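Local coordinates for protein putative oxidoreductase (Thermus thermophilus, PDB 2ISM) that is a putative oxidoreductase built as a six-bladed beta-propeller that carries a bound calcium ion, at residues G137-F142 with L317-V322; A208-P211 with L216-S219. All coordinates share one frame; numbering follows the deposited sequence.

In the fold
Both interactions belong to a six-bladed beta-propeller of four-stranded antiparallel sheets, yet one joins different blades and the other lies within a single blade, pairing its first two strands. Interaction 1 lies near the centre of the chain, where the 137-142 segment and the inner strand 317-322 of another sheet meet through buried charged side chains and a water, with no direct hydrogen bond between them. Interaction 2 is the hairpin of 208-209 and 216-220, held by backbone hydrogen bonds and apolar contacts, and it runs from a buried strand pair to an exposed turn end. Their centres are about 11 Å apart, and the Trp209 ring of interaction 2 packs on the backbone carbonyls of Ala141 and Phe142.

Interaction 1 of 2, residues G137-F142 with L317-V322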
loop_
_atom_site.group_PDB
_atom_site.type_symbol
_atom_site.label_atom_id
_atom_site.label_comp_id
_atom_site.label_asym_id
_atom_site.label_seq_id
_atom_site.Cartn_x
_atom_site.Cartn_y
_atom_site.Cartn_z
ATOM N N GLY B 137 11.856 26.779 6.876
ATOM C CA GLY B 137 10.990 25.972 6.020
ATOM C C GLY B 137 11.867 25.037 5.211
ATOM O O GLY B 137 12.681 24.317 5.791
ATOM N N GLY B 138 11.697 25.013 3.889
ATOM C CA GLY B 138 12.573 24.195 3.070
ATOM C C GLY B 138 12.080 23.022 2.248
ATOM O O GLY B 138 12.852 22.488 1.452
ATOM N N ARG B 139 10.828 22.610 2.418
ATOM C CA ARG B 139 10.309 21.473 1.663
ATOM C C ARG B 139 9.876 21.912 0.265
ATOM O O ARG B 139 9.173 22.910 0.108
ATOM C CB ARG B 139 9.119 20.851 2.407
ATOM C CG ARG B 139 8.596 19.551 1.804
ATOM C CD ARG B 139 9.621 18.430 1.927
ATOM N NE ARG B 139 9.978 18.162 3.318
ATOM C CZ ARG B 139 10.998 17.392 3.690
ATOM N NH1 ARG B 139 11.756 16.817 2.771
ATOM N NH2 ARG B 139 11.275 17.208 4.978
ATOM N N ILE B 140 10.319 21.186 -0.755
ATOM C CA ILE B 140 9.928 21.520 -2.116
ATOM C C ILE B 140 9.486 20.258 -2.827
ATOM O O ILE B 140 9.978 19.171 -2.537
ATOM C CB ILE B 140 11.076 22.177 -2.931
ATOM C CG1 ILE B 140 12.233 21.192 -3.133
ATOM C CG2 ILE B 140 11.549 23.435 -2.234
ATOM C CD1 ILE B 140 13.310 21.700 -4.111
ATOM N N ALA B 141 8.552 20.406 -3.760
ATOM C CA ALA B 141 8.051 19.265 -4.501
ATOM C C ALA B 141 7.182 19.731 -5.650
ATOM O O ALA B 141 6.543 20.779 -5.573
ATOM C CB ALA B 141 7.238 18.358 -3.582
ATOM N N PHE B 142 7.165 18.944 -6.716
ATOM C CA PHE B 142 6.350 19.260 -7.877
ATOM C C PHE B 142 5.017 18.548 -7.700
ATOM O O PHE B 142 4.974 17.346 -7.432
ATOM C CB PHE B 142 7.066 18.801 -9.143
ATOM C CG PHE B 142 8.240 19.673 -9.512
ATOM C CD1 PHE B 142 8.048 20.844 -10.241
ATOM C CD2 PHE B 142 9.523 19.352 -9.087
ATOM C CE1 PHE B 142 9.119 21.686 -10.544
ATOM C CE2 PHE B 142 10.608 20.185 -9.382
ATOM C CZ PHE B 142 10.406 21.355 -10.111
ATOM N N LEU B 317 12.282 11.213 13.161
ATOM C CA LEU B 317 12.012 10.936 11.750
ATOM C C LEU B 317 11.596 12.148 10.920
ATOM O O LEU B 317 10.583 12.783 11.214
ATOM C CB LEU B 317 10.813 9.992 11.613
ATOM C CG LEU B 317 10.912 8.673 12.400
ATOM C CD1 LEU B 317 9.729 7.779 12.056
ATOM C CD2 LEU B 317 12.221 7.962 12.068
ATOM N N ARG B 318 12.370 12.468 9.885
ATOM C CA ARG B 318 12.072 13.636 9.058
ATOM C C ARG B 318 11.494 13.606 7.643
ATOM O O ARG B 318 10.530 14.315 7.349
ATOM C CB ARG B 318 13.427 14.338 8.903
ATOM C CG ARG B 318 13.334 15.753 8.349
ATOM C CD ARG B 318 14.696 16.443 8.351
ATOM N NE ARG B 318 15.118 16.897 9.678
ATOM C CZ ARG B 318 14.667 17.996 10.276
ATOM N NH1 ARG B 318 13.771 18.762 9.672
ATOM N NH2 ARG B 318 15.128 18.346 11.473
ATOM N N GLU B 319 12.078 12.792 6.769
ATOM C CA GLU B 319 11.601 12.693 5.392
ATOM C C GLU B 319 10.726 11.441 5.328
ATOM O O GLU B 319 10.927 10.488 6.079
ATOM C CB GLU B 319 12.747 12.567 4.373
ATOM C CG GLU B 319 12.322 12.095 2.968
ATOM C CD GLU B 319 11.499 13.124 2.201
ATOM O OE1 GLU B 319 10.451 13.559 2.720
ATOM O OE2 GLU B 319 11.898 13.493 1.072
ATOM N N VAL B 320 9.742 11.465 4.438
ATOM C CA VAL B 320 8.856 10.328 4.224
ATOM C C VAL B 320 8.254 10.467 2.831
ATOM O O VAL B 320 7.581 11.453 2.525
ATOM C CB VAL B 320 7.732 10.239 5.303
ATOM C CG1 VAL B 320 7.024 11.566 5.449
ATOM C CG2 VAL B 320 6.737 9.148 4.925
ATOM N N GLN B 321 8.529 9.484 1.982
ATOM C CA GLN B 321 8.043 9.487 0.609
ATOM C C GLN B 321 7.778 8.086 0.106
ATOM O O GLN B 321 8.445 7.134 0.508
ATOM C CB GLN B 321 9.068 10.113 -0.336
ATOM C CG GLN B 321 9.098 11.619 -0.378
ATOM C CD GLN B 321 9.687 12.119 -1.680
ATOM O OE1 GLN B 321 9.045 12.054 -2.729
ATOM N NE2 GLN B 321 10.922 12.603 -1.624
ATOM N N VAL B 322 6.812 7.969 -0.793
ATOM C CA VAL B 322 6.487 6.679 -1.380
ATOM C C VAL B 322 7.436 6.513 -2.560
ATOM O O VAL B 322 7.529 7.396 -3.408
ATOM C CB VAL B 322 5.033 6.641 -1.889
ATOM C CG1 VAL B 322 4.727 5.269 -2.484
ATOM C CG2 VAL B 322 4.080 6.947 -0.751
HETATM O O HOH W 1 11.076 15.778 -0.016
#
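Arg139 and Glu319 meet across the middle of the beta-propeller, where a residue just before strand 140-142 reaches toward strand 317-322 of another blade. From CB, the arginine sends CG anti to its own backbone nitrogen (chi1 -173°), and bends at the next two torsions curl the chain so that the guanidinium alone comes within contact distance of 317-322; the side chain also packs on Leu207 and Ala35. NE is engaged first, by the carbonyl of Gln205. NH1 lies 3.5 Å from Glu319 OE1, which sits over a face of the guanidinium; this salt bridge is purely electrostatic, since no N-H points at the oxygen. The two charged planes are only 26° apart. The N-H bonds of NH1 serve other acceptors, the carbonyl of Trp34 and a water 3.1 Å from NH1, and that water donates to Glu319 OE2 at 2.7 Å. The other terminal nitrogen, NH2, lies 3.8 Å from Arg318 O, which approaches the guanidinium obliquely; no hydrogen bond forms.

The carboxylate has further donors of its own. OE1 accepts from Val320 N (2.8 Å), on its anti side, and from Asn272; OE2 accepts from Leu36 N and, from above the carboxylate plane, from Gln321 NE2 at 3.0 Å. With so many donors around it, the buried carboxylate is probably stabilised as the anion, and the pair joins the blades by charge and a shared water instead of a direct hydrogen bond.

Interaction 2 of 2, residues A208-P211 with L216-S219; sequences AWHP and LFSS
Ala208 and Phe217 form the hydrogen-bonded pair of an antiparallel beta-hairpin, whose strands 208-209 and 216-220 are the first two of one propeller blade. Two backbone bonds close the pair: Ala208 N to Phe217 O at 2.9 Å, and Phe217 N to Ala208 O at 2.7 Å, the second straighter at 162°.

The next pair, Trp209 with Leu216, is non-hydrogen-bonded, and side chains do the work. On this side of the sheet Leu216 packs against one face of the indole. With CG anti to the backbone nitrogen (chi1 172°), the turn at chi2 brings CD1 over that face: the methyl lies 3.7 Å from the centroid of the five-membered ring, 21° off its normal, a CH-pi contact. The nearest ring atom is Trp209 CE2, 3.5 Å from Leu216 CD1; Leu216 CB adds a contact of 3.6 Å to Trp209 NE1. Beyond the hairpin, Tyr149 meets the indole edge-to-face and Pro144 also packs on it.

Toward the turn the fit slackens. His210 has left the strand and is partly exposed, and Pro211, more exposed still, does not touch the second strand. The closest approach that remains is His210 CB to Phe217 CE2 at 3.8 Å. The imidazole instead finds partners outside the hairpin, stacking on Trp302 and bonding through ND1 to Lys212 N, while Phe275 meets both the imidazole and, edge-to-face, the Phe217 ring.

The tight end gathers round one carbonyl oxygen: besides its bond to Phe217 N, Ala208 O lies in the plane of the Phe217 ring at its edge and touches Leu216 CD1 at 3.5 Å.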
loop_
_atom_site.group_PDB
_atom_site.type_symbol
_atom_site.label_atom_id
_atom_site.label_comp_id
_atom_site.label_asym_id
_atom_site.label_seq_id
_atom_site.Cartn_x
_atom_site.Cartn_y
_atom_site.Cartn_z
ATOM N N ALA B 208 2.247 17.104 0.576
ATOM C CA ALA B 208 1.751 15.827 0.078
ATOM C C ALA B 208 0.402 16.019 -0.606
ATOM O O ALA B 208 -0.436 16.786 -0.137
ATOM C CB ALA B 208 1.628 14.837 1.224
ATOM N N TRP B 209 0.199 15.327 -1.721
ATOM C CA TRP B 209 -1.059 15.431 -2.460
ATOM C C TRP B 209 -1.889 14.154 -2.358
ATOM O O TRP B 209 -1.373 13.050 -2.522
ATOM C CB TRP B 209 -0.774 15.749 -3.932
ATOM C CG TRP B 209 -0.348 17.172 -4.173
ATOM C CD1 TRP B 209 -1.162 18.244 -4.413
ATOM C CD2 TRP B 209 0.994 17.680 -4.168
ATOM N NE1 TRP B 209 -0.409 19.388 -4.559
ATOM C CE2 TRP B 209 0.913 19.070 -4.413
ATOM C CE3 TRP B 209 2.252 17.095 -3.980
ATOM C CZ2 TRP B 209 2.049 19.885 -4.475
ATOM C CZ3 TRP B 209 3.384 17.907 -4.042
ATOM C CH2 TRP B 209 3.271 19.288 -4.289
ATOM N N HIS B 210 -3.176 14.312 -2.070
ATOM C CA HIS B 210 -4.078 13.170 -1.956
ATOM C C HIS B 210 -4.186 12.550 -3.351
ATOM O O HIS B 210 -4.557 13.222 -4.315
ATOM C CB HIS B 210 -5.450 13.640 -1.459
ATOM C CG HIS B 210 -6.352 12.526 -1.030
ATOM N ND1 HIS B 210 -6.908 11.633 -1.919
ATOM C CD2 HIS B 210 -6.787 12.157 0.199
ATOM C CE1 HIS B 210 -7.648 10.761 -1.256
ATOM N NE2 HIS B 210 -7.590 11.056 0.029
ATOM N N PRO B 211 -3.868 11.252 -3.472
ATOM C CA PRO B 211 -3.919 10.548 -4.759
ATOM C C PRO B 211 -5.251 10.571 -5.510
ATOM O O PRO B 211 -5.273 10.548 -6.742
ATOM C CB PRO B 211 -3.479 9.130 -4.389
ATOM C CG PRO B 211 -3.996 8.979 -2.991
ATOM C CD PRO B 211 -3.618 10.307 -2.369
ATOM N N LEU B 216 -3.877 19.364 -1.775
ATOM C CA LEU B 216 -2.576 19.510 -1.129
ATOM C C LEU B 216 -2.689 19.543 0.389
ATOM O O LEU B 216 -3.515 20.259 0.947
ATOM C CB LEU B 216 -1.884 20.790 -1.603
ATOM C CG LEU B 216 -0.588 21.161 -0.868
ATOM C CD1 LEU B 216 0.447 20.065 -1.076
ATOM C CD2 LEU B 216 -0.067 22.498 -1.381
ATOM N N PHE B 217 -1.857 18.747 1.047
ATOM C CA PHE B 217 -1.822 18.681 2.500
ATOM C C PHE B 217 -0.424 19.091 2.926
ATOM O O PHE B 217 0.550 18.785 2.240
ATOM C CB PHE B 217 -2.104 17.258 2.977
ATOM C CG PHE B 217 -3.527 16.835 2.794
ATOM C CD1 PHE B 217 -4.389 16.768 3.884
ATOM C CD2 PHE B 217 -4.014 16.527 1.531
ATOM C CE1 PHE B 217 -5.724 16.397 3.717
ATOM C CE2 PHE B 217 -5.346 16.156 1.351
ATOM C CZ PHE B 217 -6.202 16.091 2.448
ATOM N N SER B 218 -0.329 19.781 4.055
ATOM C CA SER B 218 0.959 20.237 4.550
ATOM C C SER B 218 1.062 20.033 6.057
ATOM O O SER B 218 0.055 19.983 6.762
ATOM C CB SER B 218 1.136 21.723 4.214
ATOM O OG SER B 218 2.366 22.234 4.694
ATOM N N SER B 219 2.290 19.906 6.544
ATOM C CA SER B 219 2.523 19.735 7.968
ATOM C C SER B 219 3.387 20.896 8.414
ATOM O O SER B 219 4.171 21.426 7.624
ATOM C CB SER B 219 3.258 18.420 8.243
ATOM O OG SER B 219 4.516 18.399 7.592
#